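Side-chain contacts in lipoprotein (Mycoplasma mycoides subsp. capri, PDB 7ADK), which is probably a surface lipoprotein with peptidase activity, a mycoplasma member of the PA clan of proteases: residues Glu185-Met188 with Thr189-Lys192; Gly711-Ala715 with Phe716-Asn720; Gln648-Asp651 with Glu652-Leu655. One frame throughout, in Å; residues are numbered along the deposited sequence.

Overall arrangement
All three contacts are local, each formed within one short run of chain, but they differ in setting. Contact 2 is fully buried beside strand 737-747 of the mixed sheet, where strand 712-714 passes into helix 715-719. Contact 1, about 19 Å from it between centres, is a partly buried piece of helix 176-192. Contact 3 lies at the surface, its centre about 40 Å from that of contact 2 and on the opposite side of the chain's centre, where a loop enters helix 651-655. Chemistry follows place: hydroxyl, carboxylate and amide groups bond backbone atoms in contact 2, contact 1 combines a hydroxyl-to-carbonyl bond and a neighbouring salt bridge with apolar packing, and contact 3 rests on a carboxylate-ammonium pair.

Contact 1 of 3, residues Glu185-Met188 with Thr189-Lys192; sequences ERYM and TRLK
Thr189 and Arg190 converge on one backbone acceptor, Arg186 O. The amide of Arg190 reaches it in a nearly straight bond (Arg190 N to Arg186 O, 3.3 Å, N-H...O 174°), and the hydroxyl Thr189 OG1 joins from the same face of the carbonyl plane at 3.1 Å from Arg186 O. With OG1 set between the backbone N and carbonyl carbon (chi1 61°), the hydroxyl turns back along the helix to the preceding turn. Tyr187 O receives Leu191 N, and Met188 O receives Lys192 N at 2.9 Å. These i to i+4 bonds are those of an alpha-helix, here within helix 176-192. The apolar contacts sit on another flank: Met188 and Leu191 run side by side, SD of Met188 lying 3.8 Å from CD2 of Leu191, while the Lys192 chain crosses Met188 at about a right angle. Helix 220-226 packs on Met188 through Asp222 and Ile226. On the Tyr187 side, Arg190 NH1 approaches the ring obliquely, 3.9 Å from Tyr187 CE1, guanidinium and ring planes 36° apart, and the Tyr187 hydroxyl bonds Gln700. Arg186 NH1 makes a salt bridge of 3.0 Å, meeting the anti lone pair of Glu185 OE2 slightly out of the guanidinium plane, and also bonds Tyr182 O.

Contact 2 of 3, residues Gly711-Ala715 with Phe716-Asn720; sequences GLTDA and FITVN
Thr713 and Thr718 meet at a slant, Thr713 OG1 lying 3.3 Å from Thr718 OG1. The firm partner of the second hydroxyl is the backbone: Thr718 OG1 donates to Asp714 O at 2.8 Å, one turn earlier, while Thr713 OG1 bonds Tyr703 O. Thr718 OG1 is put there by chi1 of -43°, which holds it beside its own backbone N and so facing back toward the start of the helix. Asp714 also slants across its partner, Ile717, so that OD2 lies 3.9 Å from Ile717 CG1. Its other oxygen, OD1, makes a weak capping bond to Phe716 N at 3.4 Å, the mark of an N-cap residue where the strand gives way to helix; OD2 is bound by the hydroxyls of Tyr796 and Tyr803. Beyond the cap, Ala715 O accepts from Val719 N (2.7 Å) and, from well above its carbonyl plane, Thr718 N (3.2 Å) in this weakly bonded helix. At its far end the amide of Asn720 folds back, and ND2 donates almost straight to Phe716 O (2.9 Å, N-H...O 172°), the acceptor lying in the amide plane. Strand 712-714 pairs antiparallel with strand 737-747, with backbone hydrogen bonds between Thr713 and Glu746 and between Ala715 and Gly744; helix 715-719 then follows directly on the strand, with Phe716 against Tyr743 of strand 737-747 and Leu520 of a loop.

Contact 3 of 3, residues Gln648-Asp651 with Glu652-Leu655; sequences QYED and EKQL
Lys653 NZ and Glu650 OE2 form the shortest sound polar bond here, a salt bridge of 2.8 Å. The ammonium approaches from above the carboxylate plane, 44° out of it, and the two side chains pass each other at a slant. Glu650 runs out extended beyond CG, whereas the lysine chain is bent at CB-CG and again at CG-CD (chi3 79°), which brings NZ back over the carboxylate of the N-cap residue Glu650. The second carboxylate oxygen, Glu650 OE1, takes the backbone N-H of Asp647, so both oxygens of the group are engaged and its rotation is probably limited. At this N-cap of helix 651-655 the Glu650 carbonyl receives the first i to i+4 bond, Gln654 N to Glu650 O at 3.2 Å, with the donor in the carbonyl plane. The backbone bends sharply just there: Glu650 is the centre of an inverse gamma turn, closed by a weak bond from Asp651 N to Tyr649 O. Leu479, His482 and Leu646 pack on Lys653, while Glu652 and Leu655 each touch a polar side chain of another protein chain. The acidic side chains of Glu650, Asp651 and Glu652 gather about the amino end of the helix, where its dipole would be expected to favour negative charge, and the lysine probably offsets part of that charge.

Contact 1 of 3, residues Glu185-Met188 with Thr189-Lys192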
loop_
_atom_site.group_PDB
_atom_site.type_symbol
_atom_site.label_atom_id
_atom_site.label_comp_id
_atom_site.label_asym_id
_atom_site.label_seq_id
_atom_site.Cartn_x
_atom_site.Cartn_y
_atom_site.Cartn_z
ATOM N N GLU B 185 38.534 -0.640 7.280
ATOM C CA GLU B 185 39.041 -1.751 8.099
ATOM C C GLU B 185 37.925 -2.594 8.753
ATOM O O GLU B 185 38.212 -3.630 9.347
ATOM C CB GLU B 185 40.124 -1.289 9.092
ATOM C CG GLU B 185 39.625 -0.623 10.372
ATOM C CD GLU B 185 40.642 -0.550 11.522
ATOM O OE1 GLU B 185 41.785 -1.017 11.391
ATOM O OE2 GLU B 185 40.283 -0.056 12.605
ATOM N N ARG B 186 36.661 -2.173 8.646
ATOM C CA ARG B 186 35.447 -2.880 9.080
ATOM C C ARG B 186 34.722 -3.517 7.904
ATOM O O ARG B 186 34.328 -4.673 7.977
ATOM C CB ARG B 186 34.546 -1.903 9.842
ATOM C CG ARG B 186 35.199 -1.527 11.136
ATOM C CD ARG B 186 34.579 -0.431 11.957
ATOM N NE ARG B 186 35.232 -0.329 13.270
ATOM C CZ ARG B 186 36.516 -0.128 13.512
ATOM N NH1 ARG B 186 37.349 0.280 12.606
ATOM N NH2 ARG B 186 36.994 -0.354 14.692
ATOM N N TYR B 187 34.641 -2.825 6.780
ATOM C CA TYR B 187 34.083 -3.345 5.544
ATOM C C TYR B 187 34.891 -4.533 5.028
ATOM O O TYR B 187 34.339 -5.544 4.621
ATOM C CB TYR B 187 34.024 -2.217 4.514
ATOM C CG TYR B 187 33.111 -2.522 3.353
ATOM C CD1 TYR B 187 31.731 -2.330 3.510
ATOM C CD2 TYR B 187 33.624 -3.008 2.135
ATOM C CE1 TYR B 187 30.856 -2.621 2.454
ATOM C CE2 TYR B 187 32.752 -3.291 1.072
ATOM C CZ TYR B 187 31.367 -3.103 1.234
ATOM O OH TYR B 187 30.527 -3.369 0.212
ATOM N N MET B 188 36.217 -4.443 5.101
ATOM C CA MET B 188 37.122 -5.518 4.693
ATOM C C MET B 188 37.066 -6.783 5.563
ATOM O O MET B 188 37.393 -7.845 5.050
ATOM C CB MET B 188 38.561 -4.990 4.624
ATOM C CG MET B 188 38.806 -4.071 3.429
ATOM S SD MET B 188 38.411 -4.768 1.810
ATOM C CE MET B 188 39.274 -6.345 1.834
ATOM N N THR B 189 36.644 -6.736 6.831
ATOM C CA THR B 189 36.521 -7.929 7.689
ATOM C C THR B 189 35.169 -8.620 7.529
ATOM O O THR B 189 35.135 -9.852 7.491
ATOM C CB THR B 189 36.812 -7.632 9.165
ATOM O OG1 THR B 189 35.916 -6.686 9.666
ATOM C CG2 THR B 189 38.225 -7.133 9.362
ATOM N N ARG B 190 34.063 -7.886 7.297
ATOM C CA ARG B 190 32.805 -8.507 6.821
ATOM C C ARG B 190 32.980 -9.149 5.439
ATOM O O ARG B 190 32.450 -10.226 5.170
ATOM C CB ARG B 190 31.586 -7.558 6.879
ATOM C CG ARG B 190 31.648 -6.359 5.920
ATOM C CD ARG B 190 30.339 -5.564 5.777
ATOM N NE ARG B 190 29.231 -6.340 5.187
ATOM C CZ ARG B 190 29.065 -6.712 3.933
ATOM N NH1 ARG B 190 29.909 -6.410 2.992
ATOM N NH2 ARG B 190 28.015 -7.396 3.604
ATOM N N LEU B 191 33.803 -8.548 4.588
ATOM C CA LEU B 191 34.111 -9.038 3.253
ATOM C C LEU B 191 35.035 -10.252 3.280
ATOM O O LEU B 191 34.681 -11.288 2.721
ATOM C CB LEU B 191 34.669 -7.851 2.470
ATOM C CG LEU B 191 35.178 -8.124 1.057
ATOM C CD1 LEU B 191 34.160 -8.820 0.175
ATOM C CD2 LEU B 191 35.546 -6.796 0.453
ATOM N N LYS B 192 36.193 -10.190 3.954
ATOM C CA LYS B 192 37.142 -11.320 4.019
ATOM C C LYS B 192 36.761 -12.463 4.980
ATOM O O LYS B 192 37.506 -13.431 5.118
ATOM C CB LYS B 192 38.602 -10.858 4.082
ATOM C CG LYS B 192 39.155 -10.633 5.481
ATOM C CD LYS B 192 40.546 -10.007 5.473
ATOM C CE LYS B 192 40.556 -8.581 4.964
ATOM N NZ LYS B 192 41.880 -7.953 5.061
#

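Contact 2 of 3, residues Gly711-Ala715 with Phe716-Asn720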
loop_
_atom_site.group_PDB
_atom_site.type_symbol
_atom_site.label_atom_id
_atom_site.label_comp_id
_atom_site.label_asym_id
_atom_site.label_seq_id
_atom_site.Cartn_x
_atom_site.Cartn_y
_atom_site.Cartn_z
ATOM N N GLY B 711 30.218 8.513 -1.891
ATOM C CA GLY B 711 29.320 8.379 -3.024
ATOM C C GLY B 711 29.763 8.923 -4.380
ATOM O O GLY B 711 28.896 9.060 -5.243
ATOM N N LEU B 712 31.039 9.196 -4.637
ATOM C CA LEU B 712 31.560 9.396 -5.997
ATOM C C LEU B 712 32.280 8.139 -6.479
ATOM O O LEU B 712 33.078 7.522 -5.761
ATOM C CB LEU B 712 32.517 10.589 -6.117
ATOM C CG LEU B 712 31.986 11.982 -5.755
ATOM C CD1 LEU B 712 32.998 13.029 -6.229
ATOM C CD2 LEU B 712 30.660 12.337 -6.409
ATOM N N THR B 713 32.061 7.760 -7.737
ATOM C CA THR B 713 32.730 6.609 -8.348
ATOM C C THR B 713 33.116 6.812 -9.807
ATOM O O THR B 713 32.589 7.674 -10.496
ATOM C CB THR B 713 31.959 5.304 -8.101
ATOM O OG1 THR B 713 32.830 4.232 -8.336
ATOM C CG2 THR B 713 30.735 5.047 -8.960
ATOM N N ASP B 714 34.063 6.013 -10.280
ATOM C CA ASP B 714 34.359 5.849 -11.703
ATOM C C ASP B 714 33.916 4.431 -12.059
ATOM O O ASP B 714 34.394 3.449 -11.487
ATOM C CB ASP B 714 35.855 6.115 -11.955
ATOM C CG ASP B 714 36.386 5.802 -13.366
ATOM O OD1 ASP B 714 35.670 5.218 -14.199
ATOM O OD2 ASP B 714 37.579 6.118 -13.625
ATOM N N ALA B 715 32.928 4.333 -12.945
ATOM C CA ALA B 715 32.236 3.090 -13.208
ATOM C C ALA B 715 33.148 2.008 -13.780
ATOM O O ALA B 715 33.027 0.866 -13.366
ATOM C CB ALA B 715 31.086 3.349 -14.158
ATOM N N PHE B 716 34.081 2.299 -14.687
ATOM C CA PHE B 716 34.842 1.215 -15.306
ATOM C C PHE B 716 35.818 0.558 -14.328
ATOM O O PHE B 716 35.888 -0.669 -14.274
ATOM C CB PHE B 716 35.482 1.665 -16.612
ATOM C CG PHE B 716 36.132 0.519 -17.352
ATOM C CD1 PHE B 716 35.349 -0.355 -18.117
ATOM C CD2 PHE B 716 37.505 0.279 -17.202
ATOM C CE1 PHE B 716 35.929 -1.487 -18.714
ATOM C CE2 PHE B 716 38.086 -0.855 -17.806
ATOM C CZ PHE B 716 37.295 -1.747 -18.544
ATOM N N ILE B 717 36.479 1.331 -13.466
ATOM C CA ILE B 717 37.380 0.794 -12.431
ATOM C C ILE B 717 36.635 0.043 -11.304
ATOM O O ILE B 717 37.283 -0.647 -10.524
ATOM C CB ILE B 717 38.303 1.927 -11.902
ATOM C CG1 ILE B 717 39.133 2.570 -13.031
ATOM C CG2 ILE B 717 39.247 1.506 -10.765
ATOM C CD1 ILE B 717 40.125 1.642 -13.733
ATOM N N THR B 718 35.299 0.106 -11.238
ATOM C CA THR B 718 34.540 -0.280 -10.036
ATOM C C THR B 718 33.332 -1.191 -10.315
ATOM O O THR B 718 33.088 -2.150 -9.590
ATOM C CB THR B 718 34.069 0.991 -9.305
ATOM O OG1 THR B 718 35.077 1.968 -9.251
ATOM C CG2 THR B 718 33.631 0.708 -7.920
ATOM N N VAL B 719 32.570 -0.891 -11.364
ATOM C CA VAL B 719 31.218 -1.384 -11.682
ATOM C C VAL B 719 31.081 -1.612 -13.200
ATOM O O VAL B 719 30.067 -1.290 -13.805
ATOM C CB VAL B 719 30.115 -0.441 -11.125
ATOM C CG1 VAL B 719 28.752 -1.119 -11.045
ATOM C CG2 VAL B 719 30.395 0.062 -9.716
ATOM N N ASN B 720 32.127 -2.143 -13.847
ATOM C CA ASN B 720 32.202 -2.369 -15.302
ATOM C C ASN B 720 31.092 -3.291 -15.863
ATOM O O ASN B 720 30.757 -3.210 -17.036
ATOM C CB ASN B 720 33.603 -2.907 -15.672
ATOM C CG ASN B 720 34.211 -3.878 -14.670
ATOM O OD1 ASN B 720 33.808 -5.026 -14.539
ATOM N ND2 ASN B 720 35.142 -3.430 -13.870
#

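Contact 3 of 3, residues Gln648-Asp651 with Glu652-Leu655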
loop_
_atom_site.group_PDB
_atom_site.type_symbol
_atom_site.label_atom_id
_atom_site.label_comp_id
_atom_site.label_asym_id
_atom_site.label_seq_id
_atom_site.Cartn_x
_atom_site.Cartn_y
_atom_site.Cartn_z
ATOM N N GLN B 648 -1.011 -4.464 5.637
ATOM C CA GLN B 648 -1.497 -5.808 5.320
ATOM C C GLN B 648 -3.007 -5.846 5.030
ATOM O O GLN B 648 -3.460 -6.686 4.255
ATOM C CB GLN B 648 -1.108 -6.754 6.469
ATOM C CG GLN B 648 -1.652 -8.175 6.300
ATOM C CD GLN B 648 -1.022 -9.206 7.218
ATOM O OE1 GLN B 648 -0.297 -8.908 8.155
ATOM N NE2 GLN B 648 -1.257 -10.469 6.986
ATOM N N TYR B 649 -3.770 -4.912 5.599
ATOM C CA TYR B 649 -5.219 -4.781 5.467
ATOM C C TYR B 649 -5.675 -3.607 4.568
ATOM O O TYR B 649 -6.869 -3.330 4.478
ATOM C CB TYR B 649 -5.831 -4.787 6.870
ATOM C CG TYR B 649 -5.436 -6.028 7.652
ATOM C CD1 TYR B 649 -5.977 -7.276 7.294
ATOM C CD2 TYR B 649 -4.437 -5.968 8.642
ATOM C CE1 TYR B 649 -5.499 -8.454 7.890
ATOM C CE2 TYR B 649 -3.967 -7.144 9.249
ATOM C CZ TYR B 649 -4.491 -8.393 8.865
ATOM O OH TYR B 649 -4.001 -9.515 9.424
ATOM N N GLU B 650 -4.780 -2.977 3.791
ATOM C CA GLU B 650 -5.134 -2.167 2.602
ATOM C C GLU B 650 -5.338 -3.025 1.336
ATOM O O GLU B 650 -4.625 -2.904 0.338
ATOM C CB GLU B 650 -4.088 -1.073 2.369
ATOM C CG GLU B 650 -4.258 0.060 3.377
ATOM C CD GLU B 650 -3.242 1.162 3.091
ATOM O OE1 GLU B 650 -2.020 0.918 3.198
ATOM O OE2 GLU B 650 -3.673 2.268 2.695
ATOM N N ASP B 651 -6.324 -3.918 1.383
ATOM C CA ASP B 651 -6.493 -5.017 0.427
ATOM C C ASP B 651 -6.638 -4.591 -1.035
ATOM O O ASP B 651 -5.980 -5.168 -1.881
ATOM C CB ASP B 651 -7.702 -5.877 0.814
ATOM C CG ASP B 651 -7.615 -6.544 2.183
ATOM O OD1 ASP B 651 -6.517 -6.667 2.731
ATOM O OD2 ASP B 651 -8.650 -6.968 2.706
ATOM N N GLU B 652 -7.466 -3.604 -1.375
ATOM C CA GLU B 652 -7.730 -3.264 -2.783
ATOM C C GLU B 652 -6.501 -2.716 -3.514
ATOM O O GLU B 652 -6.250 -3.098 -4.653
ATOM C CB GLU B 652 -8.871 -2.261 -2.896
ATOM C CG GLU B 652 -10.197 -2.826 -2.406
ATOM C CD GLU B 652 -11.340 -1.824 -2.549
ATOM O OE1 GLU B 652 -11.460 -1.171 -3.605
ATOM O OE2 GLU B 652 -12.130 -1.673 -1.598
ATOM N N LYS B 653 -5.698 -1.866 -2.856
ATOM C CA LYS B 653 -4.401 -1.408 -3.387
ATOM C C LYS B 653 -3.465 -2.603 -3.556
ATOM O O LYS B 653 -2.838 -2.753 -4.599
ATOM C CB LYS B 653 -3.798 -0.328 -2.460
ATOM C CG LYS B 653 -4.509 1.029 -2.627
ATOM C CD LYS B 653 -4.623 1.889 -1.352
ATOM C CE LYS B 653 -3.348 2.658 -0.972
ATOM N NZ LYS B 653 -3.557 3.518 0.233
ATOM N N GLN B 654 -3.393 -3.468 -2.545
ATOM C CA GLN B 654 -2.471 -4.600 -2.500
ATOM C C GLN B 654 -2.900 -5.842 -3.314
ATOM O O GLN B 654 -2.084 -6.736 -3.510
ATOM C CB GLN B 654 -2.209 -4.905 -1.019
ATOM C CG GLN B 654 -1.124 -5.966 -0.797
ATOM C CD GLN B 654 -0.402 -5.854 0.540
ATOM O OE1 GLN B 654 -0.284 -4.803 1.148
ATOM N NE2 GLN B 654 0.150 -6.937 1.040
ATOM N N LEU B 655 -4.142 -5.938 -3.804
ATOM C CA LEU B 655 -4.653 -7.117 -4.523
ATOM C C LEU B 655 -3.960 -7.321 -5.875
ATOM O O LEU B 655 -3.203 -8.274 -6.043
ATOM C CB LEU B 655 -6.187 -7.018 -4.647
ATOM C CG LEU B 655 -6.846 -8.202 -5.378
ATOM C CD1 LEU B 655 -6.656 -9.512 -4.617
ATOM C CD2 LEU B 655 -8.341 -7.940 -5.513
#